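Local coordinates for protein exodeoxyribonuclease III (Neisseria meningitidis, PDB 2JC4) that probably removes nucleotides from the 3' ends of double-stranded DNA as a metal-dependent exonuclease of the AP/ExoA repair family, at residues Gln88-Ala93 with Phe117-Gln122. Sequence-based numbering, arbitrary orientation.
Sequences QRRVIA and FKYKEQ
Q88 and R90 meet Y119 across a wide backbone gap: the closest approach, from CA of Q88 to CA of Y119, is 11.2 Å, and CA of R90 stays 11.8 Å from CA of K120. Residues 88-90 are the loop leading into strand 91-96, while 117-122 is a helical turn near the start of helix 115-135, so the direct contact between them is made by side chains. A chi1 of 171°, which sets CG of Y119 opposite the backbone N, carries the ring out from the helix, and its hydroxyl arrives between the two loop side chains, which come from the opposite direction. The Q88 amide meets the phenol obliquely near CE2 and the hydroxyl, its plane 48° from that of the ring; NE2 of Q88 is 3.3 Å from CE2 of Y119, and CD of Q88 is 3.2 Å from Y119 OH. Although OE1 and NE2 of Q88 also lie near Y119 OH, their angles are poor for hydrogen bonding, and the amide meets the phenol by packing. R90, extended from CG to NE, gives a weak hydrogen bond from NE to Y119 OH (3.1 Å, 128° at the hydrogen). The same guanidinium helps to fix the Q88 amide, NH2 of R90 lying 2.8 Å from OE1 of Q88, with a weak second bond from NE; ND2 of N63 also binds this OE1. The stronger partner of the Y119 hydroxyl is OD2 of D86, whose OD1 takes the backbone N-H of Q88, so this carboxylate bridges loop and helix. R90 NH1 bonds the carbonyl O of Y105, the predicted active-site tyrosine, and a bound dihydrogenphosphate ion touches Q88. The arrangement is thus a polar side-chain network beside the predicted catalytic centre of a DNase I-like fold.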
ATOM      1  N   GLN A  88       3.489  -7.164 -14.850  1.00 13.21           N
ATOM      2  CA  GLN A  88       2.486  -6.683 -13.894  1.00 11.86           C
ATOM      3  C   GLN A  88       2.939  -5.409 -13.180  1.00 11.70           C
ATOM      4  O   GLN A  88       4.000  -5.368 -12.551  1.00 12.76           O
ATOM      5  CB  GLN A  88       2.125  -7.782 -12.867  1.00 12.17           C
ATOM      6  CG  GLN A  88       1.477  -9.021 -13.561  1.00 13.01           C
ATOM      7  CD  GLN A  88       0.752  -9.966 -12.614  1.00 14.54           C
ATOM      8  OE1 GLN A  88       0.075  -9.541 -11.662  1.00 14.84           O
ATOM      9  NE2 GLN A  88       0.901 -11.261 -12.865  1.00 13.08           N
ATOM     10  N   ARG A  89       2.101  -4.385 -13.267  1.00 12.35           N
ATOM     11  CA  ARG A  89       2.483  -3.047 -12.802  1.00 12.87           C
ATOM     12  C   ARG A  89       2.209  -2.936 -11.302  1.00 11.79           C
ATOM     13  O   ARG A  89       1.105  -2.642 -10.899  1.00  9.81           O
ATOM     14  CB  ARG A  89       1.747  -1.987 -13.618  1.00 13.66           C
ATOM     15  CG  ARG A  89       2.048  -2.061 -15.131  1.00 12.37           C
ATOM     16  CD  ARG A  89       3.572  -2.213 -15.388  1.00 15.35           C
ATOM     17  NE  ARG A  89       3.940  -1.852 -16.771  1.00 18.23           N
ATOM     18  CZ  ARG A  89       5.020  -2.306 -17.421  1.00 22.29           C
ATOM     19  NH1 ARG A  89       5.882  -3.158 -16.846  1.00 19.92           N
ATOM     20  NH2 ARG A  89       5.240  -1.914 -18.684  1.00 23.51           N
ATOM     21  N   ARG A  90       3.252  -3.174 -10.495  1.00 11.22           N
ATOM     22  CA  ARG A  90       3.068  -3.370  -9.022  1.00 11.51           C
ATOM     23  C   ARG A  90       3.972  -2.567  -8.126  1.00 12.35           C
ATOM     24  O   ARG A  90       3.719  -2.500  -6.923  1.00 12.35           O
ATOM     25  CB  ARG A  90       3.308  -4.827  -8.674  1.00 11.43           C
ATOM     26  CG  ARG A  90       2.209  -5.734  -9.213  1.00 11.79           C
ATOM     27  CD  ARG A  90       2.490  -7.130  -8.819  1.00 11.08           C
ATOM     28  NE  ARG A  90       1.407  -8.029  -9.239  1.00 12.35           N
ATOM     29  CZ  ARG A  90       0.271  -8.218  -8.561  1.00 14.67           C
ATOM     30  NH1 ARG A  90       0.030  -7.498  -7.450  1.00 14.76           N
ATOM     31  NH2 ARG A  90      -0.642  -9.090  -9.020  1.00 12.24           N
ATOM     32  N   VAL A  91       5.052  -1.992  -8.685  1.00 12.80           N
ATOM     33  CA  VAL A  91       6.059  -1.282  -7.851  1.00 12.33           C
ATOM     34  C   VAL A  91       6.465   0.023  -8.561  1.00 12.99           C
ATOM     35  O   VAL A  91       6.907   0.020  -9.726  1.00 11.60           O
ATOM     36  CB  VAL A  91       7.324  -2.155  -7.628  1.00 12.58           C
ATOM     37  CG1 VAL A  91       8.365  -1.451  -6.711  1.00 13.64           C
ATOM     38  CG2 VAL A  91       6.970  -3.541  -7.070  1.00 12.06           C
ATOM     39  N   ILE A  92       6.297   1.131  -7.857  1.00 12.72           N
ATOM     40  CA  ILE A  92       6.831   2.399  -8.317  1.00 12.70           C
ATOM     41  C   ILE A  92       7.468   3.078  -7.119  1.00 13.34           C
ATOM     42  O   ILE A  92       6.936   3.032  -6.003  1.00 13.03           O
ATOM     43  CB  ILE A  92       5.712   3.292  -8.973  1.00 13.07           C
ATOM     44  CG1 ILE A  92       6.344   4.529  -9.641  1.00 13.94           C
ATOM     45  CG2 ILE A  92       4.569   3.668  -7.968  1.00 12.46           C
ATOM     46  CD1 ILE A  92       5.362   5.310 -10.529  1.00 13.76           C
ATOM     47  N   ALA A  93       8.627   3.688  -7.337  1.00 13.44           N
ATOM     48  CA  ALA A  93       9.315   4.410  -6.258  1.00 13.36           C
ATOM     49  C   ALA A  93       9.729   5.804  -6.724  1.00 13.21           C
ATOM     50  O   ALA A  93       9.950   6.034  -7.907  1.00 12.92           O
ATOM     51  CB  ALA A  93      10.542   3.625  -5.761  1.00 11.94           C
ATOM     52  N   PHE A 117       0.353 -18.299  -5.976  1.00 13.96           N
ATOM     53  CA  PHE A 117       1.049 -18.270  -4.697  1.00 13.21           C
ATOM     54  C   PHE A 117       2.570 -18.472  -4.863  1.00 13.66           C
ATOM     55  O   PHE A 117       3.370 -17.949  -4.063  1.00 12.59           O
ATOM     56  CB  PHE A 117       0.470 -19.328  -3.736  1.00 13.10           C
ATOM     57  CG  PHE A 117       0.824 -19.089  -2.283  1.00 11.66           C
ATOM     58  CD1 PHE A 117       0.211 -18.057  -1.578  1.00  8.41           C
ATOM     59  CD2 PHE A 117       1.757 -19.896  -1.620  1.00 11.81           C
ATOM     60  CE1 PHE A 117       0.492 -17.855  -0.234  1.00  8.60           C
ATOM     61  CE2 PHE A 117       2.053 -19.667  -0.276  1.00 11.54           C
ATOM     62  CZ  PHE A 117       1.419 -18.641   0.399  1.00 11.27           C
ATOM     63  N   LYS A 118       2.978 -19.264  -5.878  1.00 14.46           N
ATOM     64  CA  LYS A 118       4.408 -19.376  -6.193  1.00 14.85           C
ATOM     65  C   LYS A 118       4.907 -18.038  -6.752  1.00 14.09           C
ATOM     66  O   LYS A 118       6.021 -17.609  -6.425  1.00 14.29           O
ATOM     67  CB  LYS A 118       4.724 -20.523  -7.193  1.00 16.69           C
ATOM     68  CG  LYS A 118       4.376 -21.926  -6.656  1.00 20.64           C
ATOM     69  CD  LYS A 118       5.595 -22.839  -6.619  1.00 28.68           C
ATOM     70  CE  LYS A 118       5.373 -24.051  -5.711  1.00 28.90           C
ATOM     71  NZ  LYS A 118       4.580 -25.117  -6.410  1.00 31.62           N
ATOM     72  N   TYR A 119       4.092 -17.416  -7.609  1.00 13.09           N
ATOM     73  CA  TYR A 119       4.365 -16.053  -8.097  1.00 12.83           C
ATOM     74  C   TYR A 119       4.535 -15.135  -6.899  1.00 12.09           C
ATOM     75  O   TYR A 119       5.530 -14.432  -6.813  1.00 13.09           O
ATOM     76  CB  TYR A 119       3.286 -15.569  -9.061  1.00 12.39           C
ATOM     77  CG  TYR A 119       3.321 -14.102  -9.487  1.00 13.80           C
ATOM     78  CD1 TYR A 119       4.521 -13.469  -9.881  1.00 17.29           C
ATOM     79  CD2 TYR A 119       2.134 -13.359  -9.533  1.00 13.99           C
ATOM     80  CE1 TYR A 119       4.520 -12.097 -10.278  1.00 16.50           C
ATOM     81  CE2 TYR A 119       2.122 -12.028  -9.925  1.00 14.43           C
ATOM     82  CZ  TYR A 119       3.329 -11.400 -10.281  1.00 13.79           C
ATOM     83  OH  TYR A 119       3.286 -10.091 -10.681  1.00 12.65           O
ATOM     84  N   LYS A 120       3.593 -15.165  -5.955  1.00 12.10           N
ATOM     85  CA  LYS A 120       3.686 -14.321  -4.763  1.00 11.00           C
ATOM     86  C   LYS A 120       5.035 -14.490  -4.057  1.00 11.45           C
ATOM     87  O   LYS A 120       5.662 -13.499  -3.668  1.00 10.78           O
ATOM     88  CB  LYS A 120       2.544 -14.600  -3.766  1.00 10.11           C
ATOM     89  CG  LYS A 120       2.420 -13.556  -2.653  1.00  9.98           C
ATOM     90  CD  LYS A 120       1.181 -13.828  -1.758  1.00 11.96           C
ATOM     91  CE  LYS A 120       0.900 -12.652  -0.784  1.00 10.16           C
ATOM     92  NZ  LYS A 120      -0.448 -12.744  -0.134  1.00 10.24           N
ATOM     93  N   GLU A 121       5.462 -15.747  -3.860  1.00 12.08           N
ATOM     94  CA  GLU A 121       6.735 -16.033  -3.181  1.00 13.59           C
ATOM     95  C   GLU A 121       7.901 -15.408  -3.927  1.00 13.78           C
ATOM     96  O   GLU A 121       8.744 -14.766  -3.326  1.00 13.66           O
ATOM     97  CB  GLU A 121       6.940 -17.551  -3.040  1.00 14.81           C
ATOM     98  CG  GLU A 121       8.245 -17.980  -2.347  1.00 16.54           C
ATOM     99  CD  GLU A 121       8.399 -19.498  -2.306  1.00 22.43           C
ATOM    100  OE1 GLU A 121       7.669 -20.225  -3.002  1.00 22.65           O
ATOM    101  OE2 GLU A 121       9.257 -19.959  -1.547  1.00 26.43           O
ATOM    102  N   GLN A 122       7.957 -15.603  -5.246  1.00 13.99           N
ATOM    103  CA  GLN A 122       9.128 -15.139  -6.010  1.00 14.72           C
ATOM    104  C   GLN A 122       9.132 -13.606  -6.054  1.00 13.97           C
ATOM    105  O   GLN A 122      10.198 -12.971  -6.053  1.00 14.14           O
ATOM    106  CB  GLN A 122       9.065 -15.684  -7.440  1.00 15.46           C
ATOM    107  CG  GLN A 122       8.950 -17.240  -7.548  1.00 21.56           C
ATOM    108  CD  GLN A 122       8.560 -17.734  -8.971  1.00 27.46           C
ATOM    109  OE1 GLN A 122       7.686 -17.163  -9.648  1.00 30.72           O
ATOM    110  NE2 GLN A 122       9.212 -18.812  -9.415  1.00 30.98           N
TER